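Local coordinates for protein probable O-methyltransferase (Mycobacterium tuberculosis, PDB 6JCL) that transfers a methyl group from S-adenosyl-L-methionine to a hydroxyl of catechol-like compounds, with the help of a divalent metal cation, at residues T19-D24 / S45-K50; D24-A29 / L105-V110; P132-F137 / L155-A160; E143-Y148 / R186-M191. All coordinates share one frame; numbering follows the deposited sequence.

Interaction 1. Residues T19-D24 / S45-K50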
loop_
_atom_site.group_PDB
_atom_site.type_symbol
_atom_site.label_atom_id
_atom_site.label_comp_id
_atom_site.label_asym_id
_atom_site.label_seq_id
_atom_site.Cartn_x
_atom_site.Cartn_y
_atom_site.Cartn_z
ATOM N N THR A 19 -16.537 6.579 6.127
ATOM C CA THR A 19 -16.655 7.105 4.780
ATOM C C THR A 19 -16.364 6.058 3.708
ATOM O O THR A 19 -17.019 6.058 2.655
ATOM C CB THR A 19 -15.713 8.300 4.658
ATOM O OG1 THR A 19 -16.126 9.307 5.602
ATOM C CG2 THR A 19 -15.744 8.865 3.253
ATOM N N LEU A 20 -15.388 5.178 3.951
ATOM C CA LEU A 20 -14.889 4.260 2.934
ATOM C C LEU A 20 -15.270 2.810 3.170
ATOM O O LEU A 20 -15.230 2.022 2.223
ATOM C CB LEU A 20 -13.358 4.354 2.842
ATOM C CG LEU A 20 -12.793 5.729 2.488
ATOM C CD1 LEU A 20 -11.278 5.640 2.457
ATOM C CD2 LEU A 20 -13.332 6.222 1.161
ATOM N N VAL A 21 -15.601 2.428 4.393
ATOM C CA VAL A 21 -16.011 1.065 4.711
ATOM C C VAL A 21 -17.497 1.004 5.060
ATOM O O VAL A 21 -18.246 0.201 4.493
ATOM C CB VAL A 21 -15.143 0.479 5.845
ATOM C CG1 VAL A 21 -15.617 -0.944 6.209
ATOM C CG2 VAL A 21 -13.670 0.448 5.427
ATOM N N GLY A 22 -17.949 1.873 5.968
ATOM C CA GLY A 22 -19.351 1.884 6.366
ATOM C C GLY A 22 -19.680 0.752 7.326
ATOM O O GLY A 22 -18.806 0.142 7.941
ATOM N N ASP A 23 -20.973 0.483 7.470
ATOM C CA ASP A 23 -21.391 -0.622 8.324
ATOM C C ASP A 23 -21.031 -1.948 7.667
ATOM O O ASP A 23 -21.312 -2.169 6.489
ATOM C CB ASP A 23 -22.891 -0.556 8.610
ATOM C CG ASP A 23 -23.373 0.853 8.842
ATOM O OD1 ASP A 23 -23.019 1.427 9.894
ATOM O OD2 ASP A 23 -24.114 1.385 7.990
ATOM N N ASP A 24 -20.385 -2.821 8.426
ATOM C CA ASP A 24 -19.955 -4.134 7.951
ATOM C C ASP A 24 -20.348 -5.139 9.023
ATOM O O ASP A 24 -19.565 -5.423 9.939
ATOM C CB ASP A 24 -18.456 -4.162 7.673
ATOM C CG ASP A 24 -18.034 -5.394 6.881
ATOM O OD1 ASP A 24 -18.586 -6.494 7.134
ATOM O OD2 ASP A 24 -17.167 -5.249 5.991
ATOM N N SER A 45 -6.758 -2.818 11.577
ATOM C CA SER A 45 -7.839 -1.858 11.512
ATOM C C SER A 45 -8.613 -2.057 10.213
ATOM O O SER A 45 -8.168 -2.751 9.296
ATOM C CB SER A 45 -7.292 -0.442 11.565
ATOM O OG SER A 45 -6.606 -0.178 10.350
ATOM N N ALA A 46 -9.771 -1.412 10.125
ATOM C CA ALA A 46 -10.576 -1.575 8.914
ATOM C C ALA A 46 -9.856 -1.033 7.679
ATOM O O ALA A 46 -9.919 -1.642 6.608
ATOM C CB ALA A 46 -11.942 -0.904 9.084
ATOM N N GLN A 47 -9.179 0.122 7.791
ATOM C CA GLN A 47 -8.464 0.638 6.615
ATOM C C GLN A 47 -7.327 -0.298 6.202
ATOM O O GLN A 47 -7.060 -0.489 4.999
ATOM C CB GLN A 47 -7.912 2.047 6.889
ATOM C CG GLN A 47 -8.982 3.142 7.181
ATOM C CD GLN A 47 -10.089 3.208 6.135
ATOM O OE1 GLN A 47 -9.845 3.504 4.961
ATOM N NE2 GLN A 47 -11.326 2.949 6.563
ATOM N N GLN A 48 -6.630 -0.865 7.191
ATOM C CA GLN A 48 -5.548 -1.800 6.920
ATOM C C GLN A 48 -6.071 -3.079 6.288
ATOM O O GLN A 48 -5.477 -3.604 5.337
ATOM C CB GLN A 48 -4.805 -2.124 8.215
ATOM C CG GLN A 48 -4.076 -0.954 8.807
ATOM C CD GLN A 48 -3.543 -1.269 10.201
ATOM O OE1 GLN A 48 -3.977 -2.225 10.841
ATOM N NE2 GLN A 48 -2.607 -0.453 10.676
ATOM N N GLY A 49 -7.152 -3.620 6.842
ATOM C CA GLY A 49 -7.736 -4.814 6.258
ATOM C C GLY A 49 -8.224 -4.567 4.845
ATOM O O GLY A 49 -7.953 -5.353 3.936
ATOM N N LYS A 50 -8.894 -3.437 4.625
ATOM C CA LYS A 50 -9.343 -3.136 3.279
ATOM C C LYS A 50 -8.166 -3.010 2.321
ATOM O O LYS A 50 -8.261 -3.427 1.163
ATOM C CB LYS A 50 -10.174 -1.860 3.276
ATOM C CG LYS A 50 -10.800 -1.582 1.894
ATOM C CD LYS A 50 -12.253 -1.225 2.073
ATOM C CE LYS A 50 -12.978 -1.228 0.756
ATOM N NZ LYS A 50 -13.992 -0.173 0.735
#
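Lys50 and Gln47 reach out from the first turns of helix 46-58 to the C-terminal part of helix 9-21, a junction of two N-terminal helices in a class I-like SAM-dependent methyltransferase. The side chain of Lys50 leaves with CG anti to the backbone N (chi1 -174°) and slides past Val21 in the opposite direction, its CD 4.0 Å from Val21 CG2. Beyond Val21, Lys50 NZ donates to Leu20 O at 2.9 Å, from 27° off the carbonyl plane. The same NZ has a salt bridge to Asp199 and a hydrogen bond to Ala200 O, both of the second subunit, so three oxygens grip the ammonium and probably keep it charged. Val21 touches through one branch: CG2 also lies 3.6 Å from Gln47 NE2, and here too the side chains run past each other in opposite senses. Leu20 instead crosses Gln47 at about a right angle, with CD1 3.6 Å from Gln47 OE1. That amide is fixed at both ends, NE2 bonding to Asp17 OD1 and OE1 accepting from Ala202 N of the second subunit. Helix 46-58 begins with a capping box just after Val44, a probable SAM-binding residue. Gln48 N donates to Ser45 OG at 3.2 Å, and Ser45 N returns a 2.9 Å bond to Gln48 OE1, approaching from above the carbonyl plane.

Interaction 2. Residues D24-A29 / L105-V110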
loop_
_atom_site.group_PDB
_atom_site.type_symbol
_atom_site.label_atom_id
_atom_site.label_comp_id
_atom_site.label_asym_id
_atom_site.label_seq_id
_atom_site.Cartn_x
_atom_site.Cartn_y
_atom_site.Cartn_z
ATOM N N ASP A 24 -20.385 -2.821 8.426
ATOM C CA ASP A 24 -19.955 -4.134 7.951
ATOM C C ASP A 24 -20.348 -5.139 9.023
ATOM O O ASP A 24 -19.565 -5.423 9.939
ATOM C CB ASP A 24 -18.456 -4.162 7.673
ATOM C CG ASP A 24 -18.034 -5.394 6.881
ATOM O OD1 ASP A 24 -18.586 -6.494 7.134
ATOM O OD2 ASP A 24 -17.167 -5.249 5.991
ATOM N N PRO A 25 -21.571 -5.666 8.958
ATOM C CA PRO A 25 -22.050 -6.568 10.022
ATOM C C PRO A 25 -21.240 -7.843 10.132
ATOM O O PRO A 25 -21.181 -8.427 11.222
ATOM C CB PRO A 25 -23.511 -6.840 9.633
ATOM C CG PRO A 25 -23.622 -6.428 8.206
ATOM C CD PRO A 25 -22.582 -5.417 7.920
ATOM N N ALA A 26 -20.631 -8.320 9.042
ATOM C CA ALA A 26 -19.781 -9.506 9.163
ATOM C C ALA A 26 -18.557 -9.217 10.027
ATOM O O ALA A 26 -18.193 -10.018 10.899
ATOM C CB ALA A 26 -19.348 -9.993 7.779
ATOM N N LEU A 27 -17.931 -8.065 9.827
ATOM C CA LEU A 27 -16.787 -7.731 10.665
ATOM C C LEU A 27 -17.216 -7.307 12.064
ATOM O O LEU A 27 -16.500 -7.598 13.031
ATOM C CB LEU A 27 -15.962 -6.636 10.005
ATOM C CG LEU A 27 -15.333 -7.100 8.690
ATOM C CD1 LEU A 27 -14.752 -5.907 8.002
ATOM C CD2 LEU A 27 -14.273 -8.177 8.892
ATOM N N ALA A 28 -18.376 -6.649 12.196
ATOM C CA ALA A 28 -18.904 -6.357 13.529
ATOM C C ALA A 28 -19.157 -7.645 14.310
ATOM O O ALA A 28 -18.800 -7.746 15.493
ATOM C CB ALA A 28 -20.174 -5.508 13.435
ATOM N N ALA A 29 -19.738 -8.654 13.656
ATOM C CA ALA A 29 -19.956 -9.924 14.335
ATOM C C ALA A 29 -18.630 -10.603 14.679
ATOM O O ALA A 29 -18.508 -11.231 15.739
ATOM C CB ALA A 29 -20.826 -10.837 13.476
ATOM N N LEU A 105 -15.222 -16.637 9.830
ATOM C CA LEU A 105 -15.139 -16.783 8.377
ATOM C C LEU A 105 -16.466 -17.258 7.801
ATOM O O LEU A 105 -16.895 -16.810 6.729
ATOM C CB LEU A 105 -14.030 -17.777 8.023
ATOM C CG LEU A 105 -12.628 -17.293 8.370
ATOM C CD1 LEU A 105 -11.695 -18.496 8.533
ATOM C CD2 LEU A 105 -12.161 -16.357 7.284
ATOM N N GLN A 106 -17.128 -18.173 8.501
ATOM C CA GLN A 106 -18.433 -18.621 8.044
ATOM C C GLN A 106 -19.431 -17.463 8.012
ATOM O O GLN A 106 -20.121 -17.249 7.002
ATOM C CB GLN A 106 -18.919 -19.761 8.937
ATOM C CG GLN A 106 -20.220 -20.389 8.445
ATOM C CD GLN A 106 -20.978 -21.094 9.548
ATOM O OE1 GLN A 106 -20.741 -20.852 10.734
ATOM N NE2 GLN A 106 -21.910 -21.960 9.163
ATOM N N ARG A 107 -19.517 -16.689 9.101
ATOM C CA ARG A 107 -20.443 -15.552 9.115
ATOM C C ARG A 107 -20.078 -14.500 8.077
ATOM O O ARG A 107 -20.941 -13.728 7.648
ATOM C CB ARG A 107 -20.498 -14.912 10.514
ATOM C CG ARG A 107 -21.228 -13.539 10.595
ATOM C CD ARG A 107 -22.689 -13.625 10.050
ATOM N NE ARG A 107 -23.453 -12.374 10.128
ATOM C CZ ARG A 107 -23.461 -11.420 9.195
ATOM N NH1 ARG A 107 -24.209 -10.333 9.349
ATOM N NH2 ARG A 107 -22.724 -11.548 8.105
ATOM N N ALA A 108 -18.833 -14.441 7.655
ATOM C CA ALA A 108 -18.438 -13.512 6.607
ATOM C C ALA A 108 -18.676 -14.082 5.212
ATOM O O ALA A 108 -18.401 -13.397 4.222
ATOM C CB ALA A 108 -16.969 -13.109 6.766
ATOM N N GLY A 109 -19.169 -15.314 5.118
ATOM C CA GLY A 109 -19.508 -15.876 3.828
ATOM C C GLY A 109 -18.325 -16.353 3.019
ATOM O O GLY A 109 -18.447 -16.503 1.797
ATOM N N VAL A 110 -17.173 -16.577 3.660
ATOM C CA VAL A 110 -15.963 -16.968 2.950
ATOM C C VAL A 110 -15.408 -18.298 3.446
ATOM O O VAL A 110 -14.276 -18.654 3.108
ATOM C CB VAL A 110 -14.882 -15.870 3.034
ATOM C CG1 VAL A 110 -15.383 -14.567 2.392
ATOM C CG2 VAL A 110 -14.438 -15.662 4.501
#
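Ala26 and Ala108 form the tight part of this contact, where the first turn of helix 25-36 meets the end of helix 95-107. Their CA atoms come within 4.9 Å, and Ala26 CB sits 3.8 Å from Ala108 CA and 4.0 Å from Ala108 CB. Two methyl-sized side chains are what allow the backbones this close. On the inner side, Ala108 also packs on Ile76, and Leu27 on Phe73 and Trp77, so helix 73-82 underlies both partners.

The outer side is the solvent side and belongs to Arg107, an exposed residue, in contrast to the buried Ala26. Its CG is anti to the backbone N, and the bend at chi2 (56°) sets CD to one side of the extended path. Ala29 CB touches the aliphatic root, 4.0 Å from Arg107 CG. Farther out the guanidinium lies with one face over Ala26 CA and Pro25 C. Its NH1 is 3.6 Å from Pro25 CB and its NH2 3.7 Å from Ala26 CB. These are van der Waals contacts of a flat cation laid on a helix start, with no polar bond joining the segments.

Each helix terminus has its own cap. Asp24 OD1 accepts from Leu27 N at 3.2 Å, met from above the carboxylate plane, while Asp24 OD2 makes a salt bridge to Arg80. In the other segment, Gly109 N bonds to Gln106 O and Val110 N to Leu105 O, with positive phi at Gly109. The contact thus sets an aspartate N-cap beside a Schellman motif, two helix termini meeting on the periphery of the Rossmann-like methyltransferase fold.

Interaction 3. Residues P132-F137 / L155-A160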
loop_
_atom_site.group_PDB
_atom_site.type_symbol
_atom_site.label_atom_id
_atom_site.label_comp_id
_atom_site.label_asym_id
_atom_site.label_seq_id
_atom_site.Cartn_x
_atom_site.Cartn_y
_atom_site.Cartn_z
ATOM N N PRO A 132 1.556 -22.571 -5.898
ATOM C CA PRO A 132 2.309 -21.395 -5.426
ATOM C C PRO A 132 1.416 -20.223 -5.061
ATOM O O PRO A 132 0.377 -19.971 -5.698
ATOM C CB PRO A 132 3.205 -21.036 -6.618
ATOM C CG PRO A 132 2.503 -21.614 -7.820
ATOM C CD PRO A 132 1.759 -22.828 -7.338
ATOM N N PHE A 133 1.838 -19.482 -4.040
ATOM C CA PHE A 133 1.041 -18.378 -3.533
ATOM C C PHE A 133 1.336 -17.088 -4.289
ATOM O O PHE A 133 2.473 -16.833 -4.695
ATOM C CB PHE A 133 1.292 -18.204 -2.030
ATOM C CG PHE A 133 0.784 -19.355 -1.219
ATOM C CD1 PHE A 133 -0.573 -19.492 -0.962
ATOM C CD2 PHE A 133 1.661 -20.329 -0.739
ATOM C CE1 PHE A 133 -1.048 -20.571 -0.229
ATOM C CE2 PHE A 133 1.187 -21.406 -0.014
ATOM C CZ PHE A 133 -0.163 -21.537 0.232
ATOM N N ASP A 134 0.295 -16.284 -4.474
ATOM C CA ASP A 134 0.362 -14.966 -5.098
ATOM C C ASP A 134 0.611 -13.860 -4.083
ATOM O O ASP A 134 1.147 -12.802 -4.437
ATOM C CB ASP A 134 -0.947 -14.666 -5.843
ATOM C CG ASP A 134 -1.296 -15.741 -6.863
ATOM O OD1 ASP A 134 -0.441 -16.029 -7.733
ATOM O OD2 ASP A 134 -2.418 -16.301 -6.804
ATOM N N LEU A 135 0.213 -14.079 -2.833
ATOM C CA LEU A 135 0.251 -13.054 -1.804
ATOM C C LEU A 135 0.472 -13.740 -0.470
ATOM O O LEU A 135 -0.183 -14.748 -0.185
ATOM C CB LEU A 135 -1.066 -12.265 -1.815
ATOM C CG LEU A 135 -1.339 -11.296 -0.667
ATOM C CD1 LEU A 135 -0.253 -10.271 -0.611
ATOM C CD2 LEU A 135 -2.694 -10.631 -0.925
ATOM N N VAL A 136 1.416 -13.234 0.325
ATOM C CA VAL A 136 1.691 -13.783 1.645
ATOM C C VAL A 136 1.611 -12.644 2.639
ATOM O O VAL A 136 2.281 -11.619 2.458
ATOM C CB VAL A 136 3.074 -14.457 1.727
ATOM C CG1 VAL A 136 3.249 -15.197 3.085
ATOM C CG2 VAL A 136 3.272 -15.396 0.557
ATOM N N PHE A 137 0.787 -12.809 3.673
ATOM C CA PHE A 137 0.669 -11.823 4.750
ATOM C C PHE A 137 1.258 -12.433 6.009
ATOM O O PHE A 137 0.766 -13.459 6.486
ATOM C CB PHE A 137 -0.792 -11.433 4.977
ATOM C CG PHE A 137 -0.998 -10.435 6.090
ATOM C CD1 PHE A 137 -0.209 -9.292 6.184
ATOM C CD2 PHE A 137 -1.980 -10.647 7.046
ATOM C CE1 PHE A 137 -0.409 -8.355 7.244
ATOM C CE2 PHE A 137 -2.188 -9.733 8.093
ATOM C CZ PHE A 137 -1.391 -8.581 8.193
ATOM N N LEU A 155 7.619 -20.699 -1.275
ATOM C CA LEU A 155 6.272 -21.154 -1.612
ATOM C C LEU A 155 5.522 -20.198 -2.538
ATOM O O LEU A 155 4.381 -20.485 -2.910
ATOM C CB LEU A 155 5.453 -21.370 -0.333
ATOM C CG LEU A 155 5.963 -22.419 0.665
ATOM C CD1 LEU A 155 5.064 -22.488 1.891
ATOM C CD2 LEU A 155 6.075 -23.785 0.017
ATOM N N ALA A 156 6.127 -19.082 -2.930
ATOM C CA ALA A 156 5.443 -18.072 -3.726
ATOM C C ALA A 156 5.822 -18.184 -5.197
ATOM O O ALA A 156 6.860 -18.739 -5.555
ATOM C CB ALA A 156 5.790 -16.670 -3.233
ATOM N N ARG A 157 4.952 -17.644 -6.052
ATOM C CA ARG A 157 5.336 -17.522 -7.447
ATOM C C ARG A 157 6.266 -16.325 -7.598
ATOM O O ARG A 157 6.328 -15.444 -6.736
ATOM C CB ARG A 157 4.111 -17.334 -8.345
ATOM C CG ARG A 157 3.387 -16.010 -8.083
ATOM C CD ARG A 157 2.479 -15.662 -9.273
ATOM N NE ARG A 157 1.544 -14.592 -8.934
ATOM C CZ ARG A 157 1.820 -13.294 -9.017
ATOM N NH1 ARG A 157 3.007 -12.877 -9.442
ATOM N NH2 ARG A 157 0.896 -12.408 -8.684
ATOM N N ARG A 158 7.010 -16.308 -8.700
ATOM C CA ARG A 158 7.764 -15.111 -9.035
ATOM C C ARG A 158 6.806 -13.941 -9.205
ATOM O O ARG A 158 5.764 -14.070 -9.853
ATOM C CB ARG A 158 8.570 -15.327 -10.313
ATOM C CG ARG A 158 9.489 -14.169 -10.646
ATOM C CD ARG A 158 10.516 -14.567 -11.694
ATOM N NE ARG A 158 9.881 -14.894 -12.971
ATOM C CZ ARG A 158 9.586 -14.000 -13.909
ATOM N NH1 ARG A 158 9.875 -12.719 -13.724
ATOM N NH2 ARG A 158 9.005 -14.388 -15.037
ATOM N N GLY A 159 7.153 -12.799 -8.611
ATOM C CA GLY A 159 6.301 -11.621 -8.652
ATOM C C GLY A 159 5.268 -11.537 -7.544
ATOM O O GLY A 159 4.544 -10.529 -7.454
ATOM N N ALA A 160 5.191 -12.541 -6.677
ATOM C CA ALA A 160 4.253 -12.511 -5.567
ATOM C C ALA A 160 4.554 -11.350 -4.619
ATOM O O ALA A 160 5.691 -10.868 -4.511
ATOM C CB ALA A 160 4.315 -13.822 -4.779
#
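The beta-alpha-beta crossover from strand 133-138 through helix 145-155 to strand 160-165 carries, where strand 133-138 begins and helix 145-155 ends, a parallel bridge between Phe133 and Ala156. Phe133 N donates to Leu155 O at 3.0 Å, and Arg157 N donates to Phe133 O at 2.9 Å, so the two backbone bonds straddle Ala156. Beside them the Phe133 ring and Leu155 lie side by side, pointing the same way, with Leu155 CB in the ring plane at its edge, 4.0 Å from CD2.

The polar half is a salt bridge. Asp134 OD1 receives Arg157 NE at 2.7 Å on its anti side, close to the guanidinium plane, although the carboxylate and guanidinium planes stand 45° apart. Asp134 OD2 accepts from the backbone N of Arg62 and of Arg63, which ties the same carboxylate to the neighbouring strand 63-67. Farther along strand 133-138, Phe137 touches the bound S-adenosyl-L-homocysteine.

Arg157 reaches Asp134 with CG in the crowded position between the backbone N and the carbonyl carbon (chi1 66°), then extends as far as NE. It also opens a type II turn that ends at Ala160, whose CB packs 3.3 Å from Asp134 O. The guanidinium folds over this turn: Asp134 O lies over one face, and Arg158 O, close to the guanidinium plane, accepts from Arg157 NH1 at 3.0 Å.

Interaction 4. Residues E143-Y148 / R186-M191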
loop_
_atom_site.group_PDB
_atom_site.type_symbol
_atom_site.label_atom_id
_atom_site.label_comp_id
_atom_site.label_asym_id
_atom_site.label_seq_id
_atom_site.Cartn_x
_atom_site.Cartn_y
_atom_site.Cartn_z
ATOM N N GLU A 143 9.543 -13.036 16.205
ATOM C CA GLU A 143 10.896 -13.585 16.108
ATOM C C GLU A 143 11.041 -14.553 14.944
ATOM O O GLU A 143 12.172 -14.842 14.537
ATOM C CB GLU A 143 11.319 -14.262 17.418
ATOM C CG GLU A 143 11.835 -13.281 18.484
ATOM C CD GLU A 143 13.359 -13.335 18.678
ATOM O OE1 GLU A 143 14.111 -13.423 17.678
ATOM O OE2 GLU A 143 13.807 -13.292 19.846
ATOM N N ASN A 144 9.941 -15.034 14.367
ATOM C CA ASN A 144 10.052 -15.899 13.201
ATOM C C ASN A 144 9.705 -15.196 11.896
ATOM O O ASN A 144 9.592 -15.865 10.861
ATOM C CB ASN A 144 9.170 -17.133 13.376
ATOM C CG ASN A 144 9.905 -18.271 14.057
ATOM O OD1 ASN A 144 11.063 -18.571 13.730
ATOM N ND2 ASN A 144 9.237 -18.920 14.997
ATOM N N ASN A 145 9.564 -13.864 11.899
ATOM C CA ASN A 145 9.353 -13.158 10.633
ATOM C C ASN A 145 10.340 -13.638 9.566
ATOM O O ASN A 145 9.959 -13.945 8.433
ATOM C CB ASN A 145 9.549 -11.657 10.805
ATOM C CG ASN A 145 8.343 -10.922 11.343
ATOM O OD1 ASN A 145 7.233 -11.448 11.496
ATOM N ND2 ASN A 145 8.587 -9.666 11.682
ATOM N N VAL A 146 11.626 -13.687 9.913
ATOM C CA VAL A 146 12.657 -13.981 8.919
ATOM C C VAL A 146 12.496 -15.397 8.376
ATOM O O VAL A 146 12.568 -15.618 7.161
ATOM C CB VAL A 146 14.056 -13.748 9.519
ATOM C CG1 VAL A 146 15.123 -14.476 8.716
ATOM C CG2 VAL A 146 14.345 -12.248 9.566
ATOM N N ALA A 147 12.270 -16.379 9.260
ATOM C CA ALA A 147 11.983 -17.737 8.789
ATOM C C ALA A 147 10.734 -17.778 7.906
ATOM O O ALA A 147 10.718 -18.470 6.870
ATOM C CB ALA A 147 11.799 -18.676 9.976
ATOM N N TYR A 148 9.675 -17.055 8.302
ATOM C CA TYR A 148 8.445 -17.072 7.511
ATOM C C TYR A 148 8.656 -16.417 6.152
ATOM O O TYR A 148 8.062 -16.844 5.153
ATOM C CB TYR A 148 7.301 -16.380 8.265
ATOM C CG TYR A 148 6.950 -17.063 9.562
ATOM C CD1 TYR A 148 7.173 -18.427 9.735
ATOM C CD2 TYR A 148 6.393 -16.344 10.611
ATOM C CE1 TYR A 148 6.864 -19.055 10.930
ATOM C CE2 TYR A 148 6.085 -16.955 11.806
ATOM C CZ TYR A 148 6.305 -18.310 11.958
ATOM O OH TYR A 148 6.004 -18.911 13.156
ATOM N N ARG A 186 13.350 -4.719 13.448
ATOM C CA ARG A 186 14.564 -4.159 12.866
ATOM C C ARG A 186 15.339 -5.220 12.095
ATOM O O ARG A 186 15.818 -4.962 10.983
ATOM C CB ARG A 186 15.436 -3.538 13.962
ATOM C CG ARG A 186 16.751 -2.962 13.451
ATOM C CD ARG A 186 17.620 -2.477 14.619
ATOM N NE ARG A 186 18.918 -1.961 14.199
ATOM C CZ ARG A 186 19.147 -0.692 13.881
ATOM N NH1 ARG A 186 20.363 -0.303 13.521
ATOM N NH2 ARG A 186 18.155 0.189 13.910
ATOM N N ARG A 187 15.472 -6.419 12.670
ATOM C CA ARG A 187 16.183 -7.495 11.986
ATOM C C ARG A 187 15.429 -7.926 10.738
ATOM O O ARG A 187 16.048 -8.259 9.723
ATOM C CB ARG A 187 16.360 -8.694 12.926
ATOM C CG ARG A 187 17.034 -9.892 12.252
ATOM C CD ARG A 187 16.818 -11.207 12.992
ATOM N NE ARG A 187 17.356 -12.337 12.228
ATOM C CZ ARG A 187 16.948 -13.596 12.352
ATOM N NH1 ARG A 187 15.991 -13.907 13.214
ATOM N NH2 ARG A 187 17.496 -14.549 11.610
ATOM N N THR A 188 14.094 -7.932 10.806
ATOM C CA THR A 188 13.292 -8.279 9.635
ATOM C C THR A 188 13.570 -7.321 8.487
ATOM O O THR A 188 13.762 -7.742 7.337
ATOM C CB THR A 188 11.810 -8.232 10.009
ATOM O OG1 THR A 188 11.529 -9.242 10.982
ATOM C CG2 THR A 188 10.891 -8.430 8.772
ATOM N N LEU A 189 13.565 -6.019 8.779
ATOM C CA LEU A 189 13.795 -5.021 7.740
ATOM C C LEU A 189 15.204 -5.145 7.161
ATOM O O LEU A 189 15.411 -5.023 5.939
ATOM C CB LEU A 189 13.558 -3.621 8.312
ATOM C CG LEU A 189 12.103 -3.298 8.688
ATOM C CD1 LEU A 189 12.074 -2.016 9.534
ATOM C CD2 LEU A 189 11.264 -3.137 7.439
ATOM N N GLN A 190 16.191 -5.388 8.019
ATOM C CA GLN A 190 17.552 -5.546 7.516
ATOM C C GLN A 190 17.670 -6.785 6.636
ATOM O O GLN A 190 18.323 -6.749 5.582
ATOM C CB GLN A 190 18.521 -5.599 8.693
ATOM C CG GLN A 190 18.627 -4.227 9.365
ATOM C CD GLN A 190 19.547 -4.235 10.573
ATOM O OE1 GLN A 190 19.518 -5.155 11.384
ATOM N NE2 GLN A 190 20.379 -3.202 10.686
ATOM N N MET A 191 16.989 -7.869 7.015
ATOM C CA MET A 191 17.038 -9.078 6.207
ATOM C C MET A 191 16.384 -8.851 4.850
ATOM O O MET A 191 16.926 -9.270 3.816
ATOM C CB MET A 191 16.356 -10.233 6.949
ATOM C CG MET A 191 16.261 -11.526 6.134
ATOM S SD MET A 191 14.663 -11.649 5.288
ATOM C CE MET A 191 14.651 -13.409 4.933
HETATM O O HOH W 1 14.404 -12.547 14.611
#
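Val146 is the hub where the first turn of helix 145-155 packs against helix 180-194, two helices of the Rossmann-like methyltransferase fold. Its CG2 stands over the centre of the Arg187 guanidinium, 4.0 Å above the plane, and its CG1 lies 3.7 Å from Arg187 NH2; the two side chains cross at about a right angle. Arg187 gets there with CG anti to the backbone N (chi1 177°) and a chain extended as far as NE. The same CG2 meets Met191 CB at 3.9 Å. The Met191 chain is bent at chi2, and its CE lies 3.8 Å from Val146 O.

The polar link is deeper. Asn145 ND2 donates to Thr188 OG1 at 3.1 Å, the hydroxyl lying in the plane of the amide. Thr188 OG1 is itself bonded to Ala184 O one turn earlier, which fixes its orientation. A water in the guanidinium plane reaches Glu143 O and OE1, but its very short distance to Arg187 leaves that bridge doubtful.

Farther out the helix start adjoins the active site. Asn145 packs on Ile138, and its side chain is about 7 Å from that of the metal ligand Asp139. Tyr148 is in direct contact with the bound S-adenosyl-L-homocysteine. Asp141, a probable cofactor-binding residue, takes bonds from both ends of the turn, its OD2 from Asn144 ND2 and its OD1 paired with Tyr148 OH.

How the interactions relate
Interactions 1 and 2 share Asp24 and lie about 13 Å apart between centres, where helix 9-21 passes into helix 25-36. Interactions 3 and 4, about 18 Å apart between centres, are joined by helix 145-155, which starts in interaction 4 and ends in interaction 3. Both supply a residue to the cofactor pocket: Phe137 of interaction 3 and Tyr148 of interaction 4 touch S-adenosyl-L-homocysteine, whereas the side chain of Ala46 in interaction 1 is about 11 Å from it. Interactions 1 and 4 lie about 28 Å apart between centres within the chain, yet the dimer brings their helices together across subunits, where Thr19 packs on Leu189 of the second subunit.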